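Local coordinates for putative uncharacterized protein (Toxoplasma gondii, PDB 4FBD), which is of unknown function and belongs to the DUF3228 family of conserved hypothetical proteins, at residues A87-H92 with I153-E158. Residues are numbered along the deposited sequence; the frame is centred on the assembly and turned at random.
Sequences APFCRH and ILYSRE
Ile-153 pairs with His-92, non-hydrogen-bonded, where strand 149-156 runs antiparallel to strand 90-96, and meets two side chains on one face of the sheet: its CD1 packs on His-92 CB, while CG2, anti to the backbone N, touches Cys-90 SG at 3.7 Å. The ring of His-92 leads away to Asp-151, hydrogen-bonded through ND1. Leu-154 forms the hydrogen-bonded pair with Arg-91. Its N reaches Arg-91 O at 2.7 Å, nearly in line with the carbonyl, whereas Arg-91 N approaches Leu-154 O at 3.1 Å, tilted 34° from the carbonyl plane. On the other face, Leu-154 CD1 lies near Arg-91 CG. The side chains of Tyr-155 and Phe-89 lie side by side and point the same way, their ring planes oblique at 56°; Tyr-155 CE2 comes to 3.3 Å from Phe-89 CE1, at the edge of the phenylalanine ring. Cys-90 SG approaches the tyrosine ring obliquely. Ser-156 N donates to Phe-89 O at 3.2 Å, and its OG N-caps helix 157-166 through Gln-159 N. Three backbone bonds thus set the register of two inner strands, and Phe-89 O, taking this N-H and the CA-H of Tyr-155, ties the type I turn 87-90 to the helix start.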
loop_
_atom_site.group_PDB
_atom_site.type_symbol
_atom_site.label_atom_id
_atom_site.label_comp_id
_atom_site.label_asym_id
_atom_site.label_seq_id
_atom_site.Cartn_x
_atom_site.Cartn_y
_atom_site.Cartn_z
ATOM N N ALA A 87 -19.654 -16.667 6.075
ATOM C CA ALA A 87 -19.960 -17.623 7.109
ATOM C C ALA A 87 -21.458 -17.638 7.032
ATOM O O ALA A 87 -22.049 -16.663 6.560
ATOM C CB ALA A 87 -19.496 -17.131 8.467
ATOM N N PRO A 88 -22.093 -18.732 7.473
ATOM C CA PRO A 88 -23.556 -18.767 7.423
ATOM C C PRO A 88 -24.254 -17.743 8.342
ATOM O O PRO A 88 -25.488 -17.671 8.323
ATOM C CB PRO A 88 -23.897 -20.203 7.854
ATOM C CG PRO A 88 -22.667 -20.723 8.521
ATOM C CD PRO A 88 -21.515 -20.016 7.899
ATOM N N PHE A 89 -23.489 -16.965 9.124
ATOM C CA PHE A 89 -24.085 -15.971 10.036
ATOM C C PHE A 89 -24.085 -14.531 9.512
ATOM O O PHE A 89 -24.605 -13.624 10.180
ATOM C CB PHE A 89 -23.470 -16.029 11.444
ATOM C CG PHE A 89 -22.010 -15.612 11.530
ATOM C CD1 PHE A 89 -21.650 -14.268 11.595
ATOM C CD2 PHE A 89 -21.006 -16.572 11.653
ATOM C CE1 PHE A 89 -20.305 -13.890 11.717
ATOM C CE2 PHE A 89 -19.667 -16.199 11.777
ATOM C CZ PHE A 89 -19.318 -14.854 11.808
ATOM N N CYS A 90 -23.500 -14.322 8.336
ATOM C CA CYS A 90 -23.505 -13.011 7.728
ATOM C C CYS A 90 -24.271 -13.079 6.420
ATOM O O CYS A 90 -24.225 -14.069 5.705
ATOM C CB CYS A 90 -22.090 -12.498 7.452
ATOM S SG CYS A 90 -22.138 -10.826 6.779
ATOM N N ARG A 91 -24.972 -12.006 6.106
ATOM C CA ARG A 91 -25.731 -11.925 4.872
ATOM C C ARG A 91 -25.900 -10.494 4.549
ATOM O O ARG A 91 -25.780 -9.688 5.419
ATOM C CB ARG A 91 -27.077 -12.607 5.038
ATOM C CG ARG A 91 -28.134 -12.129 4.095
ATOM C CD ARG A 91 -28.998 -13.203 3.759
ATOM N NE ARG A 91 -28.331 -14.190 2.890
ATOM C CZ ARG A 91 -28.848 -15.393 2.623
ATOM N NH1 ARG A 91 -30.014 -15.764 3.173
ATOM N NH2 ARG A 91 -28.205 -16.238 1.821
ATOM N N HIS A 92 -26.150 -10.150 3.293
ATOM C CA HIS A 92 -26.353 -8.751 2.984
ATOM C C HIS A 92 -27.234 -8.503 1.770
ATOM O O HIS A 92 -27.392 -9.366 0.931
ATOM C CB HIS A 92 -24.993 -8.064 2.843
ATOM C CG HIS A 92 -24.204 -8.513 1.661
ATOM N ND1 HIS A 92 -23.988 -7.701 0.566
ATOM C CD2 HIS A 92 -23.608 -9.696 1.380
ATOM C CE1 HIS A 92 -23.265 -8.355 -0.325
ATOM N NE2 HIS A 92 -23.025 -9.568 0.141
ATOM N N ILE A 153 -25.770 -4.924 5.949
ATOM C CA ILE A 153 -25.104 -6.142 6.394
ATOM C C ILE A 153 -25.906 -6.705 7.530
ATOM O O ILE A 153 -26.206 -5.986 8.481
ATOM C CB ILE A 153 -23.681 -5.888 6.879
ATOM C CG1 ILE A 153 -22.908 -5.020 5.879
ATOM C CG2 ILE A 153 -22.972 -7.223 7.112
ATOM C CD1 ILE A 153 -22.800 -5.643 4.515
ATOM N N LEU A 154 -26.245 -7.987 7.434
ATOM C CA LEU A 154 -27.051 -8.665 8.441
ATOM C C LEU A 154 -26.280 -9.715 9.231
ATOM O O LEU A 154 -25.359 -10.332 8.725
ATOM C CB LEU A 154 -28.225 -9.372 7.759
ATOM C CG LEU A 154 -29.135 -8.479 6.907
ATOM C CD1 LEU A 154 -30.230 -9.288 6.262
ATOM C CD2 LEU A 154 -29.731 -7.338 7.715
ATOM N N TYR A 155 -26.663 -9.891 10.490
ATOM C CA TYR A 155 -26.106 -10.930 11.364
ATOM C C TYR A 155 -27.269 -11.684 11.920
ATOM O O TYR A 155 -28.330 -11.104 12.131
ATOM C CB TYR A 155 -25.241 -10.351 12.498
ATOM C CG TYR A 155 -23.752 -10.309 12.179
ATOM C CD1 TYR A 155 -23.268 -9.595 11.088
ATOM C CD2 TYR A 155 -22.832 -10.978 12.986
ATOM C CE1 TYR A 155 -21.907 -9.555 10.800
ATOM C CE2 TYR A 155 -21.474 -10.947 12.712
ATOM C CZ TYR A 155 -21.018 -10.235 11.612
ATOM O OH TYR A 155 -19.677 -10.197 11.332
ATOM N N SER A 156 -27.085 -12.982 12.132
ATOM C CA SER A 156 -28.129 -13.798 12.710
ATOM C C SER A 156 -28.401 -13.311 14.125
ATOM O O SER A 156 -27.604 -12.567 14.695
ATOM C CB SER A 156 -27.716 -15.272 12.770
ATOM O OG SER A 156 -26.604 -15.452 13.632
ATOM N N ARG A 157 -29.547 -13.720 14.656
ATOM C CA ARG A 157 -29.956 -13.419 16.033
ATOM C C ARG A 157 -28.924 -14.026 16.998
ATOM O O ARG A 157 -28.549 -13.431 18.003
ATOM C CB ARG A 157 -31.316 -14.070 16.284
ATOM C CG ARG A 157 -31.865 -13.869 17.653
ATOM C CD ARG A 157 -32.955 -14.893 17.980
ATOM N NE ARG A 157 -34.109 -14.860 17.087
ATOM C CZ ARG A 157 -34.435 -15.789 16.184
ATOM N NH1 ARG A 157 -33.714 -16.884 16.027
ATOM N NH2 ARG A 157 -35.525 -15.628 15.444
ATOM N N GLU A 158 -28.460 -15.216 16.643
ATOM C CA GLU A 158 -27.488 -15.967 17.426
ATOM C C GLU A 158 -26.181 -15.190 17.560
ATOM O O GLU A 158 -25.759 -14.869 18.673
ATOM C CB GLU A 158 -27.257 -17.339 16.779
ATOM C CG GLU A 158 -28.509 -18.259 16.811
ATOM C CD GLU A 158 -29.756 -17.655 16.114
ATOM O OE1 GLU A 158 -29.645 -17.105 14.986
ATOM O OE2 GLU A 158 -30.857 -17.746 16.705
#